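Long-range contacts in Nsp15 (Middle East respiratory syndrome-related coronavirus, PDB 5YVD), which probably cleaves RNA at uridylates, acting as the EndoU-family endoribonuclease of the coronavirus replicase and assembling into a six-chain oligomer: residues T271-I277 and A287-I292; E230-Y234 and G243-L247; I53-L57 and V101-T105; Q12-I16 and A59-V63; L113-I119 and N133-D139. One frame throughout, in Å; residues are numbered along the deposited sequence.

Contact 1: residues T271-I277 and A287-I292; sequences TIHNYFI and AVCSVI
Two antiparallel strands, 273-277 and 288-291, are the two arms of a beta hairpin; their short axes approach to 4.5 Å and their N-to-C directions diverge by 141°, so the ladder is clearly twisted. His273 pairs with Val291 (CA-CA 5.2 Å) and Tyr275 with Cys289 (5.1 Å), both hydrogen-bonded pairs. Each is closed by two backbone bonds: His273 N to Val291 O at 3.1 Å and Val291 N to His273 O at 2.7 Å, then Tyr275 N to Cys289 O at 3.0 Å and Cys289 N to Tyr275 O at 2.8 Å. Between them Asn274 and Ser290 form a non-hydrogen-bonded pair, CA-CA 4.5 Å, and Asn274 OD1 rests on Ser290 CB at 3.5 Å. At Ala287 the backbone turns a corner with helical angles (-64/-31), which brings its CB to 3.8 Å from CE1 of the Phe276 ring. On the face of His273, Tyr275, Cys289 and Val291, the m rotamer of Tyr275 sets its ring edge against Val291 CG2 (CD1 to CG2 3.8 Å). Ile277 CD1 packs against Cys289 CB at 3.9 Å, and at the other end Ile292 CD1 presses tightly on Ile272 CG1 at 3.2 Å. From helix 248-255, Leu248 packs on Val291 and Leu251 on Tyr275 and Ile277; strand 260-263 pairs along the outer side of 273-277, and Arg61 of a neighbouring subunit packs on Phe276.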
# COMPACT_ATOMS: atom_id res chain seq x y z
N THR A 271 9.32 -31.51 -9.29
CA THR A 271 9.45 -32.70 -10.11
C THR A 271 8.43 -32.73 -11.23
O THR A 271 8.77 -33.16 -12.34
CB THR A 271 9.34 -33.98 -9.26
OG1 THR A 271 10.46 -34.04 -8.38
CG2 THR A 271 9.39 -35.19 -10.12
N ILE A 272 7.22 -32.25 -10.93
CA ILE A 272 6.15 -32.04 -11.94
C ILE A 272 5.74 -30.57 -12.06
O ILE A 272 5.51 -29.87 -11.07
CB ILE A 272 4.85 -32.78 -11.58
CG1 ILE A 272 5.12 -34.26 -11.31
CG2 ILE A 272 3.80 -32.60 -12.67
CD1 ILE A 272 4.22 -34.84 -10.22
N HIS A 273 5.58 -30.15 -13.30
CA HIS A 273 5.11 -28.83 -13.63
C HIS A 273 3.79 -28.92 -14.40
O HIS A 273 3.62 -29.80 -15.26
CB HIS A 273 6.17 -28.11 -14.49
CG HIS A 273 7.40 -27.70 -13.74
ND1 HIS A 273 7.65 -26.40 -13.37
CD2 HIS A 273 8.45 -28.43 -13.29
CE1 HIS A 273 8.80 -26.34 -12.73
NE2 HIS A 273 9.31 -27.55 -12.68
N ASN A 274 2.87 -28.00 -14.11
CA ASN A 274 1.57 -27.97 -14.76
C ASN A 274 1.42 -26.72 -15.57
O ASN A 274 1.59 -25.64 -15.06
CB ASN A 274 0.46 -28.00 -13.71
CG ASN A 274 0.30 -29.35 -13.03
OD1 ASN A 274 0.74 -30.38 -13.53
ND2 ASN A 274 -0.36 -29.35 -11.87
N TYR A 275 1.07 -26.87 -16.84
CA TYR A 275 0.96 -25.73 -17.74
C TYR A 275 -0.44 -25.64 -18.33
O TYR A 275 -1.13 -26.63 -18.50
CB TYR A 275 2.01 -25.80 -18.87
CG TYR A 275 3.44 -25.78 -18.37
CD1 TYR A 275 4.19 -26.93 -18.34
CD2 TYR A 275 4.05 -24.60 -17.93
CE1 TYR A 275 5.50 -26.94 -17.88
CE2 TYR A 275 5.37 -24.60 -17.47
CZ TYR A 275 6.08 -25.79 -17.45
OH TYR A 275 7.37 -25.85 -16.99
N PHE A 276 -0.82 -24.40 -18.65
CA PHE A 276 -2.04 -24.06 -19.35
C PHE A 276 -1.59 -23.72 -20.77
O PHE A 276 -1.09 -22.63 -21.00
CB PHE A 276 -2.64 -22.85 -18.65
CG PHE A 276 -3.97 -22.42 -19.17
CD1 PHE A 276 -5.11 -22.61 -18.40
CD2 PHE A 276 -4.08 -21.74 -20.37
CE1 PHE A 276 -6.35 -22.17 -18.84
CE2 PHE A 276 -5.33 -21.30 -20.81
CZ PHE A 276 -6.46 -21.53 -20.05
N ILE A 277 -1.72 -24.67 -21.69
CA ILE A 277 -1.09 -24.52 -23.00
C ILE A 277 -2.09 -24.35 -24.12
O ILE A 277 -3.15 -24.99 -24.16
CB ILE A 277 -0.18 -25.71 -23.36
CG1 ILE A 277 0.54 -26.23 -22.13
CG2 ILE A 277 0.83 -25.29 -24.44
CD1 ILE A 277 1.67 -27.18 -22.45
N ALA A 287 -5.97 -26.80 -20.13
CA ALA A 287 -5.80 -26.03 -18.90
C ALA A 287 -4.78 -26.63 -17.96
O ALA A 287 -4.12 -25.89 -17.24
CB ALA A 287 -7.12 -25.88 -18.16
N VAL A 288 -4.64 -27.96 -17.97
CA VAL A 288 -3.70 -28.65 -17.08
C VAL A 288 -2.94 -29.73 -17.81
O VAL A 288 -3.39 -30.88 -17.85
CB VAL A 288 -4.38 -29.30 -15.85
CG1 VAL A 288 -3.33 -29.68 -14.80
CG2 VAL A 288 -5.42 -28.38 -15.25
N CYS A 289 -1.77 -29.37 -18.34
CA CYS A 289 -0.92 -30.31 -19.03
C CYS A 289 0.26 -30.55 -18.13
O CYS A 289 1.12 -29.69 -18.00
CB CYS A 289 -0.46 -29.74 -20.38
SG CYS A 289 0.57 -30.90 -21.34
N SER A 290 0.28 -31.72 -17.50
CA SER A 290 1.34 -32.07 -16.57
C SER A 290 2.61 -32.50 -17.31
O SER A 290 2.56 -33.28 -18.27
CB SER A 290 0.83 -33.16 -15.62
OG SER A 290 -0.09 -34.02 -16.27
N VAL A 291 3.75 -32.00 -16.87
CA VAL A 291 4.99 -32.19 -17.62
C VAL A 291 6.16 -32.54 -16.72
O VAL A 291 6.41 -31.87 -15.73
CB VAL A 291 5.33 -30.93 -18.43
CG1 VAL A 291 6.62 -31.12 -19.21
CG2 VAL A 291 4.18 -30.57 -19.36
N ILE A 292 6.90 -33.58 -17.11
CA ILE A 292 8.14 -33.97 -16.43
C ILE A 292 9.30 -33.83 -17.40
O ILE A 292 9.17 -34.17 -18.58
CB ILE A 292 8.11 -35.44 -16.00
CG1 ILE A 292 6.73 -35.82 -15.49
CG2 ILE A 292 9.13 -35.71 -14.92
CD1 ILE A 292 6.36 -35.14 -14.18

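Contact 2: residues E230-Y234 and G243-L247; sequences EHVVY and GGLHL
The last turn of helix 229-234 meets the loop leading into helix 248-255, in what is probably the active-site region of the EndoU fold: family members use two histidines and a lysine, and His231, His246 and Lys286 gather here. The turn at 230-234 is wide, of pi type. Val232 CA lies 4.5 Å from Gly244 CA, and Val233 CA lies 5.0 Å from Leu245 CA. Helix carbonyls near the C-terminal end are satisfied by the loop: Leu245 N donates to His231 O (3.2 Å, 148°) and His246 N to Val232 O (3.1 Å, 158°). Gly244 CA adds a CA-H...O contact to His231 O at 3.2 Å. The loop needs glycine there, since Gly244 has phi/psi 59/-133 and a CB would sit 1.7 Å from His231 O; Leu245 follows in the left-handed helical region (64/63). The t rotamer of His231 lays one ring face over Gly243 C and Gly244 N; NE2 is 3.3 Å from Gly244 N at an angle too poor for a bond. Other polar groups find partners farther off: Gly244 O accepts from Lys286 NZ, while His246 bonds through ND1 to Ser290 O and through NE2 to a bound glycerol, probably from the crystallisation liquor. Leu247, at the N-cap position of the next helix, places CD2 4.2 Å from Val233 CG1.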
# COMPACT_ATOMS: atom_id res chain seq x y z
N GLU A 230 3.62 -40.17 -30.66
CA GLU A 230 2.94 -39.09 -31.37
C GLU A 230 2.09 -38.33 -30.35
O GLU A 230 2.25 -37.12 -30.17
CB GLU A 230 2.10 -39.68 -32.52
CG GLU A 230 2.27 -39.09 -33.92
CD GLU A 230 3.71 -38.83 -34.33
OE1 GLU A 230 4.25 -39.63 -35.10
OE2 GLU A 230 4.27 -37.81 -33.87
N HIS A 231 1.24 -39.07 -29.65
CA HIS A 231 0.36 -38.49 -28.62
C HIS A 231 1.16 -38.01 -27.40
O HIS A 231 1.07 -36.84 -27.00
CB HIS A 231 -0.69 -39.52 -28.17
CG HIS A 231 -1.76 -38.96 -27.29
ND1 HIS A 231 -2.91 -38.38 -27.78
CD2 HIS A 231 -1.86 -38.90 -25.94
CE1 HIS A 231 -3.67 -37.99 -26.78
NE2 HIS A 231 -3.06 -38.29 -25.65
N VAL A 232 1.96 -38.89 -26.83
CA VAL A 232 2.53 -38.66 -25.52
C VAL A 232 3.65 -37.62 -25.55
O VAL A 232 3.65 -36.66 -24.78
CB VAL A 232 3.03 -39.99 -24.89
CG1 VAL A 232 3.68 -39.74 -23.55
CG2 VAL A 232 1.89 -40.98 -24.69
N VAL A 233 4.59 -37.78 -26.45
CA VAL A 233 5.78 -36.93 -26.46
C VAL A 233 5.67 -35.78 -27.46
O VAL A 233 5.78 -34.60 -27.09
CB VAL A 233 7.03 -37.76 -26.74
CG1 VAL A 233 8.28 -36.95 -26.45
CG2 VAL A 233 7.01 -39.02 -25.87
N TYR A 234 5.43 -36.09 -28.72
CA TYR A 234 5.34 -35.05 -29.75
C TYR A 234 4.19 -34.11 -29.49
O TYR A 234 4.31 -32.91 -29.73
CB TYR A 234 5.20 -35.66 -31.11
CG TYR A 234 6.48 -36.27 -31.56
CD1 TYR A 234 7.49 -35.48 -32.09
CD2 TYR A 234 6.70 -37.64 -31.43
CE1 TYR A 234 8.68 -36.02 -32.51
CE2 TYR A 234 7.89 -38.19 -31.84
CZ TYR A 234 8.87 -37.38 -32.39
OH TYR A 234 10.06 -37.91 -32.80
N GLY A 243 -3.76 -32.79 -27.02
CA GLY A 243 -3.51 -34.17 -26.61
C GLY A 243 -2.08 -34.45 -26.16
O GLY A 243 -1.13 -34.00 -26.78
N GLY A 244 -1.94 -35.21 -25.09
CA GLY A 244 -0.63 -35.61 -24.60
C GLY A 244 0.30 -34.47 -24.24
O GLY A 244 -0.09 -33.52 -23.55
N LEU A 245 1.54 -34.59 -24.73
CA LEU A 245 2.62 -33.64 -24.49
C LEU A 245 3.00 -33.59 -22.99
O LEU A 245 2.87 -32.55 -22.36
CB LEU A 245 2.26 -32.27 -25.05
CG LEU A 245 3.44 -31.31 -25.28
CD1 LEU A 245 4.30 -31.68 -26.51
CD2 LEU A 245 2.95 -29.87 -25.42
N HIS A 246 3.47 -34.70 -22.45
CA HIS A 246 3.76 -34.78 -21.02
C HIS A 246 5.27 -34.80 -20.69
O HIS A 246 5.66 -34.89 -19.52
CB HIS A 246 3.03 -35.99 -20.42
CG HIS A 246 1.53 -35.89 -20.54
ND1 HIS A 246 0.78 -34.97 -19.83
CD2 HIS A 246 0.65 -36.56 -21.32
CE1 HIS A 246 -0.49 -35.08 -20.16
NE2 HIS A 246 -0.60 -36.04 -21.06
N LEU A 247 6.11 -34.66 -21.72
CA LEU A 247 7.55 -34.73 -21.50
C LEU A 247 8.17 -33.45 -21.99
O LEU A 247 7.82 -32.97 -23.05
CB LEU A 247 8.14 -35.95 -22.21
CG LEU A 247 9.57 -36.29 -21.77
CD1 LEU A 247 9.55 -36.94 -20.40
CD2 LEU A 247 10.29 -37.18 -22.78

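Contact 3: residues I53-L57 and V101-T105; sequences IAFEL and VCKYT
Residues 53-57 are helical, with Leu57 N bonded to Ile53 O at 2.9 Å. Facing them, 101-105 is a loop whose Lys103 and Tyr104 take helical angles (-60/-34 and -72/-34), folding it into a tight turn closed by a weak bond from Thr105 N to Cys102 O (3.1 Å), though the position of Cys102 O is less certain. The backbones stay apart, at CA-CA 7.2 Å for Leu57 and Cys102 and 7.7 Å for Ile53 and Tyr104, so side chains fill the gap. Ile53 (m, m) reaches Tyr104 CB with CD1 at 3.5 Å, and with CG2 both Cys102 SG (4.0 Å) and Thr105 CG2 (3.8 Å). Leu57 CD2 touches Cys102 CB at 3.8 Å and Val101 CG1 at 4.2 Å. The extended Glu56, salt-bridged to Lys60, has OE2 3.0 Å from a water that is weakly bound by Lys103 N at 3.3 Å. Lys34 of a neighbouring subunit makes a cation-pi contact with Tyr104. This is a helix-on-loop interface between the N-terminal oligomerisation region and the middle domain of Nsp15.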
# COMPACT_ATOMS: atom_id res chain seq x y z
N ILE A 53 12.94 -6.93 5.75
CA ILE A 53 13.41 -8.24 6.17
C ILE A 53 13.72 -9.08 4.95
O ILE A 53 14.75 -9.79 4.90
CB ILE A 53 12.35 -8.96 7.02
CG1 ILE A 53 12.03 -8.17 8.27
CG2 ILE A 53 12.82 -10.34 7.45
CD1 ILE A 53 13.10 -8.25 9.34
N ALA A 54 12.82 -9.01 3.97
CA ALA A 54 12.97 -9.75 2.74
C ALA A 54 14.28 -9.34 2.07
O ALA A 54 15.01 -10.16 1.54
CB ALA A 54 11.81 -9.47 1.82
N PHE A 55 14.57 -8.06 2.14
CA PHE A 55 15.82 -7.50 1.64
C PHE A 55 17.02 -8.03 2.38
O PHE A 55 18.09 -8.18 1.77
CB PHE A 55 15.75 -5.97 1.79
CG PHE A 55 17.05 -5.26 1.52
CD1 PHE A 55 17.69 -5.38 0.29
CD2 PHE A 55 17.59 -4.41 2.47
CE1 PHE A 55 18.86 -4.69 0.04
CE2 PHE A 55 18.77 -3.74 2.23
CZ PHE A 55 19.40 -3.88 1.02
N GLU A 56 16.88 -8.25 3.69
CA GLU A 56 18.01 -8.73 4.51
C GLU A 56 18.32 -10.20 4.16
O GLU A 56 19.46 -10.59 3.98
CB GLU A 56 17.71 -8.54 6.01
CG GLU A 56 18.77 -9.08 6.97
CD GLU A 56 18.44 -8.90 8.46
OE1 GLU A 56 17.76 -7.91 8.80
OE2 GLU A 56 18.87 -9.75 9.29
N LEU A 57 17.27 -11.00 4.03
CA LEU A 57 17.44 -12.40 3.72
C LEU A 57 18.02 -12.56 2.34
O LEU A 57 18.90 -13.39 2.12
CB LEU A 57 16.11 -13.10 3.78
CG LEU A 57 15.50 -13.20 5.18
CD1 LEU A 57 14.18 -13.96 5.16
CD2 LEU A 57 16.49 -13.86 6.13
N VAL A 101 20.14 -16.58 11.26
CA VAL A 101 20.42 -15.71 10.11
C VAL A 101 19.91 -14.28 10.27
O VAL A 101 20.62 -13.34 9.95
CB VAL A 101 19.84 -16.31 8.82
CG1 VAL A 101 20.09 -15.40 7.64
CG2 VAL A 101 20.45 -17.66 8.54
N CYS A 102 18.66 -14.11 10.72
CA CYS A 102 18.03 -12.80 10.87
C CYS A 102 17.16 -12.86 12.13
O CYS A 102 16.33 -13.77 12.29
CB CYS A 102 17.19 -12.50 9.63
SG CYS A 102 16.05 -11.08 9.70
N LYS A 103 17.36 -11.90 13.04
CA LYS A 103 16.73 -11.97 14.38
C LYS A 103 15.20 -12.00 14.32
O LYS A 103 14.55 -12.64 15.14
CB LYS A 103 17.18 -10.82 15.29
CG LYS A 103 18.50 -11.07 16.03
CD LYS A 103 19.12 -9.75 16.52
CE LYS A 103 18.27 -9.03 17.58
NZ LYS A 103 18.58 -7.57 17.71
N TYR A 104 14.64 -11.32 13.35
CA TYR A 104 13.21 -11.19 13.24
C TYR A 104 12.57 -12.51 12.81
O TYR A 104 11.48 -12.83 13.26
CB TYR A 104 12.86 -10.06 12.28
CG TYR A 104 11.40 -9.70 12.26
CD1 TYR A 104 10.53 -10.36 11.40
CD2 TYR A 104 10.89 -8.71 13.10
CE1 TYR A 104 9.18 -10.05 11.38
CE2 TYR A 104 9.53 -8.40 13.10
CZ TYR A 104 8.70 -9.07 12.22
OH TYR A 104 7.36 -8.79 12.17
N THR A 105 13.24 -13.28 11.96
CA THR A 105 12.66 -14.53 11.45
C THR A 105 13.23 -15.83 12.03
O THR A 105 12.70 -16.93 11.72
CB THR A 105 12.84 -14.60 9.94
OG1 THR A 105 14.23 -14.40 9.62
CG2 THR A 105 11.96 -13.58 9.26
O HOH W 1 19.33 -9.37 12.22

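Contact 4: residues Q12-I16 and A59-V63; sequences QGHFI and AKRAV
Side-chain conformation decides how these two connecting segments of the N-terminal oligomerisation region fit, since a single hydrogen bond, Phe15 N to Ala59 O (2.9 Å, 159°), ties their backbones; the closest CA pair is His14 and Ala59, 5.0 Å apart. Gly13, with positive phi (87/-29), leaves helix 2-12 and swings the chain toward residues 59-63. His14 is extended (-161/-172) and its chi1 is p, which directs the ring edge at Ala59 O and leaves ND1 3.7 Å from Val63 CG2, Val63 being t. Phe15, t at chi1, lies beside Lys60, whose chi1 is m and whose chi2 and chi3 are t. This brings Lys60 CE over one ring face, 4.2 Å from the Phe15 centroid and 26° off the normal, a CH-pi contact. Lys60 NZ, at 5.4 Å from that centroid, adds at most a weak attraction and instead forms a salt bridge with Glu56. Arg61, chi1 at 97° and chi3 p, curls back so that NH2 stands 3.9 Å from His14 CB, while NE bonds to Tyr58 O. Phe276 and Ala287 of a neighbouring subunit pack on Arg61 and His14, consistent with a role in oligomerisation. Helix 2-12 backs the contact, its Ile5 and Val9 touching Ala59 at the end of helix 51-59.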
# COMPACT_ATOMS: atom_id res chain seq x y z
N GLN A 12 29.91 -4.43 -1.42
CA GLN A 12 30.51 -5.75 -1.35
C GLN A 12 29.69 -6.78 -2.15
O GLN A 12 30.08 -7.95 -2.26
CB GLN A 12 30.65 -6.10 0.14
CG GLN A 12 31.99 -6.64 0.57
CD GLN A 12 33.18 -5.80 0.14
OE1 GLN A 12 33.63 -4.94 0.87
NE2 GLN A 12 33.71 -6.09 -1.03
N GLY A 13 28.58 -6.34 -2.73
CA GLY A 13 27.75 -7.19 -3.56
C GLY A 13 26.72 -7.99 -2.79
O GLY A 13 25.68 -8.33 -3.35
N HIS A 14 27.00 -8.33 -1.54
CA HIS A 14 26.05 -9.04 -0.68
C HIS A 14 26.46 -8.87 0.78
O HIS A 14 27.34 -8.07 1.08
CB HIS A 14 25.93 -10.52 -1.08
CG HIS A 14 27.18 -11.31 -0.85
ND1 HIS A 14 27.20 -12.45 -0.07
CD2 HIS A 14 28.44 -11.14 -1.30
CE1 HIS A 14 28.42 -12.94 -0.05
NE2 HIS A 14 29.20 -12.16 -0.79
N PHE A 15 25.84 -9.56 1.71
CA PHE A 15 26.23 -9.38 3.08
C PHE A 15 27.47 -10.19 3.49
O PHE A 15 27.45 -11.43 3.45
CB PHE A 15 25.07 -9.71 4.01
CG PHE A 15 25.37 -9.43 5.42
CD1 PHE A 15 25.48 -8.11 5.85
CD2 PHE A 15 25.62 -10.46 6.30
CE1 PHE A 15 25.79 -7.83 7.18
CE2 PHE A 15 25.94 -10.20 7.62
CZ PHE A 15 26.02 -8.88 8.06
N ILE A 16 28.54 -9.53 3.90
CA ILE A 16 29.69 -10.27 4.43
C ILE A 16 30.17 -9.78 5.81
O ILE A 16 31.26 -10.15 6.23
CB ILE A 16 30.88 -10.27 3.44
CG1 ILE A 16 31.45 -8.86 3.26
CG2 ILE A 16 30.45 -10.84 2.09
CD1 ILE A 16 32.86 -8.85 2.70
N ALA A 59 20.05 -10.28 1.02
CA ALA A 59 21.48 -9.95 1.14
C ALA A 59 22.29 -11.03 1.83
O ALA A 59 23.48 -11.16 1.57
CB ALA A 59 21.67 -8.63 1.86
N LYS A 60 21.65 -11.79 2.69
CA LYS A 60 22.31 -12.82 3.41
C LYS A 60 22.26 -14.14 2.68
O LYS A 60 22.77 -15.11 3.14
CB LYS A 60 21.72 -12.92 4.80
CG LYS A 60 22.34 -11.96 5.78
CD LYS A 60 21.40 -11.55 6.88
CE LYS A 60 22.13 -10.99 8.07
NZ LYS A 60 21.49 -11.39 9.34
N ARG A 61 21.64 -14.16 1.52
CA ARG A 61 21.55 -15.36 0.71
C ARG A 61 22.86 -16.07 0.70
O ARG A 61 23.87 -15.45 0.72
CB ARG A 61 21.11 -15.02 -0.70
CG ARG A 61 22.22 -14.89 -1.72
CD ARG A 61 21.79 -14.10 -2.94
NE ARG A 61 21.97 -12.69 -2.68
CZ ARG A 61 22.53 -11.83 -3.50
NH1 ARG A 61 22.95 -12.18 -4.68
NH2 ARG A 61 22.66 -10.59 -3.12
N ALA A 62 22.83 -17.38 0.67
CA ALA A 62 24.05 -18.14 0.60
C ALA A 62 24.60 -18.27 -0.78
O ALA A 62 24.00 -18.88 -1.60
CB ALA A 62 23.81 -19.50 1.15
N VAL A 63 25.79 -17.75 -1.01
CA VAL A 63 26.36 -17.70 -2.33
C VAL A 63 27.24 -18.91 -2.62
O VAL A 63 28.46 -18.83 -2.61
CB VAL A 63 27.14 -16.41 -2.53
CG1 VAL A 63 27.63 -16.29 -3.98
CG2 VAL A 63 26.22 -15.27 -2.18

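Contact 5: residues L113-I119 and N133-D139; sequences LNICFDI and NAIFISD
Four backbone hydrogen bonds join the strands: Ile135 N to Ile115 O (2.9 Å), Phe117 N to Ile135 O (2.8 Å), Ile137 N to Phe117 O (2.9 Å) and Ile119 N to Ile137 O (3.0 Å). Ile135 and Ile137 each use both N and O, straddling their facing residues Cys116 and Asp118, as parallel pairing demands. The register is Ile115-Ala134, Cys116-Ile135, Phe117-Phe136 and Asp118-Ile137, with CA-CA distances of 4.5 to 4.9 Å; the axes come to 4.6 Å at 22°. Asp118 is salt-bridged to Arg120, and its OD2 also touches Ile137 CG1 at 3.0 Å. The strands are the two arms of a beta-alpha-beta crossover whose helix, 124-129, covers the face bearing Ala134, Phe117 and Phe136. There Phe117 (m) turns a ring edge to Ala134 CB, with CE1 at 3.6 Å, and its CB meets CD2 of Phe136 (t) at 3.6 Å; Phe128 of the helix meets the Phe136 ring. On the other face Cys116 SG packs on Ile135 CG2 (4.2 Å) and Ile137 CD1 (4.0 Å). Beyond the last pair, Ile119 CB sits 3.7 Å from Phe136 CZ and 3.6 Å from Ser138 CB, and strands 79-80 and 174-178 extend the sheet on either side.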
# COMPACT_ATOMS: atom_id res chain seq x y z
N LEU A 113 11.02 -30.39 13.48
CA LEU A 113 10.98 -30.24 12.01
C LEU A 113 12.22 -30.88 11.40
O LEU A 113 13.12 -31.27 12.12
CB LEU A 113 10.96 -28.76 11.58
CG LEU A 113 10.12 -27.77 12.38
CD1 LEU A 113 11.04 -26.90 13.25
CD2 LEU A 113 9.27 -26.88 11.48
N ASN A 114 12.27 -30.98 10.07
CA ASN A 114 13.48 -31.44 9.38
C ASN A 114 14.42 -30.28 9.06
O ASN A 114 14.21 -29.57 8.09
CB ASN A 114 13.15 -32.17 8.07
CG ASN A 114 12.46 -33.50 8.29
OD1 ASN A 114 13.00 -34.40 8.96
ND2 ASN A 114 11.28 -33.66 7.70
N ILE A 115 15.46 -30.12 9.85
CA ILE A 115 16.46 -29.09 9.64
C ILE A 115 17.55 -29.58 8.68
O ILE A 115 18.14 -30.67 8.88
CB ILE A 115 17.13 -28.68 10.98
CG1 ILE A 115 16.04 -28.38 12.03
CG2 ILE A 115 18.12 -27.53 10.77
CD1 ILE A 115 16.55 -27.68 13.27
N CYS A 116 17.83 -28.76 7.68
CA CYS A 116 18.79 -29.07 6.66
C CYS A 116 20.11 -28.42 6.99
O CYS A 116 20.18 -27.20 7.11
CB CYS A 116 18.29 -28.56 5.32
SG CYS A 116 19.49 -28.74 4.00
N PHE A 117 21.16 -29.22 7.12
CA PHE A 117 22.49 -28.72 7.51
C PHE A 117 23.45 -28.88 6.35
O PHE A 117 23.25 -29.76 5.51
CB PHE A 117 23.05 -29.55 8.66
CG PHE A 117 22.24 -29.54 9.92
CD1 PHE A 117 21.12 -30.35 10.05
CD2 PHE A 117 22.62 -28.77 10.99
CE1 PHE A 117 20.40 -30.36 11.23
CE2 PHE A 117 21.89 -28.77 12.16
CZ PHE A 117 20.79 -29.58 12.28
N ASP A 118 24.54 -28.10 6.35
CA ASP A 118 25.51 -28.14 5.23
C ASP A 118 26.95 -28.28 5.72
O ASP A 118 27.36 -27.62 6.65
CB ASP A 118 25.34 -26.88 4.35
CG ASP A 118 26.17 -26.94 3.04
OD1 ASP A 118 27.43 -26.90 3.11
OD2 ASP A 118 25.55 -26.98 1.94
N ILE A 119 27.73 -29.13 5.04
CA ILE A 119 29.13 -29.33 5.39
C ILE A 119 29.95 -28.04 5.31
O ILE A 119 30.93 -27.90 6.01
CB ILE A 119 29.76 -30.41 4.49
CG1 ILE A 119 31.15 -30.84 4.99
CG2 ILE A 119 29.90 -29.91 3.07
CD1 ILE A 119 31.19 -32.21 5.60
N ASN A 133 15.84 -35.53 13.70
CA ASN A 133 15.11 -35.43 12.44
C ASN A 133 15.75 -34.35 11.60
O ASN A 133 15.59 -33.16 11.90
CB ASN A 133 13.64 -35.09 12.70
CG ASN A 133 12.87 -36.22 13.40
OD1 ASN A 133 13.15 -37.38 13.21
ND2 ASN A 133 11.87 -35.86 14.16
N ALA A 134 16.49 -34.75 10.57
CA ALA A 134 17.29 -33.78 9.80
C ALA A 134 17.78 -34.29 8.45
O ALA A 134 17.74 -35.48 8.17
CB ALA A 134 18.50 -33.34 10.62
N ILE A 135 18.29 -33.35 7.66
CA ILE A 135 18.85 -33.59 6.33
C ILE A 135 20.27 -33.01 6.30
O ILE A 135 20.53 -31.92 6.83
CB ILE A 135 17.95 -32.92 5.27
CG1 ILE A 135 16.64 -33.69 5.15
CG2 ILE A 135 18.64 -32.82 3.90
CD1 ILE A 135 15.56 -32.92 4.43
N PHE A 136 21.21 -33.73 5.69
CA PHE A 136 22.57 -33.22 5.57
C PHE A 136 23.00 -33.17 4.12
O PHE A 136 22.77 -34.12 3.38
CB PHE A 136 23.57 -34.05 6.35
CG PHE A 136 24.90 -33.38 6.52
CD1 PHE A 136 26.02 -33.81 5.82
CD2 PHE A 136 25.01 -32.26 7.32
CE1 PHE A 136 27.23 -33.14 5.94
CE2 PHE A 136 26.21 -31.60 7.46
CZ PHE A 136 27.32 -32.04 6.77
N ILE A 137 23.62 -32.05 3.74
CA ILE A 137 24.14 -31.90 2.39
C ILE A 137 25.65 -31.72 2.46
O ILE A 137 26.15 -30.96 3.31
CB ILE A 137 23.44 -30.76 1.59
CG1 ILE A 137 23.75 -29.38 2.15
CG2 ILE A 137 21.93 -30.97 1.58
CD1 ILE A 137 22.75 -28.30 1.74
N SER A 138 26.36 -32.45 1.59
CA SER A 138 27.81 -32.35 1.53
C SER A 138 28.39 -32.65 0.17
O SER A 138 27.80 -33.32 -0.66
CB SER A 138 28.48 -33.25 2.60
OG SER A 138 29.07 -34.41 2.05
N ASP A 139 29.59 -32.13 -0.01
CA ASP A 139 30.34 -32.25 -1.25
C ASP A 139 31.11 -33.57 -1.30
O ASP A 139 31.66 -33.92 -2.35
CB ASP A 139 31.31 -31.06 -1.43
CG ASP A 139 32.10 -30.72 -0.15
OD1 ASP A 139 31.93 -31.39 0.90
OD2 ASP A 139 32.90 -29.76 -0.19

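In the fold
Contacts 1 and 5 are both sheet pairings, one antiparallel in the EndoU region and one parallel in the middle domain; contact 5 is buried within its own subunit, whereas contact 1 is partly exposed and touched by another chain. Contact 2, also buried, joins contact 1 directly: His246 ND1 and Ser290 O lie 2.9 Å apart, and His246 O and Ile292 N 3.0 Å. Contacts 3 and 4 share helix 51-59 and meet through Lys60; neither has a backbone ladder: side chains carry contact 3, and contact 4 has one backbone hydrogen bond, both near subunit boundaries. Although contacts 1 and 4 stand about 34 Å apart by centres in one chain, Arg61 packing on Phe276 joins them between subunits.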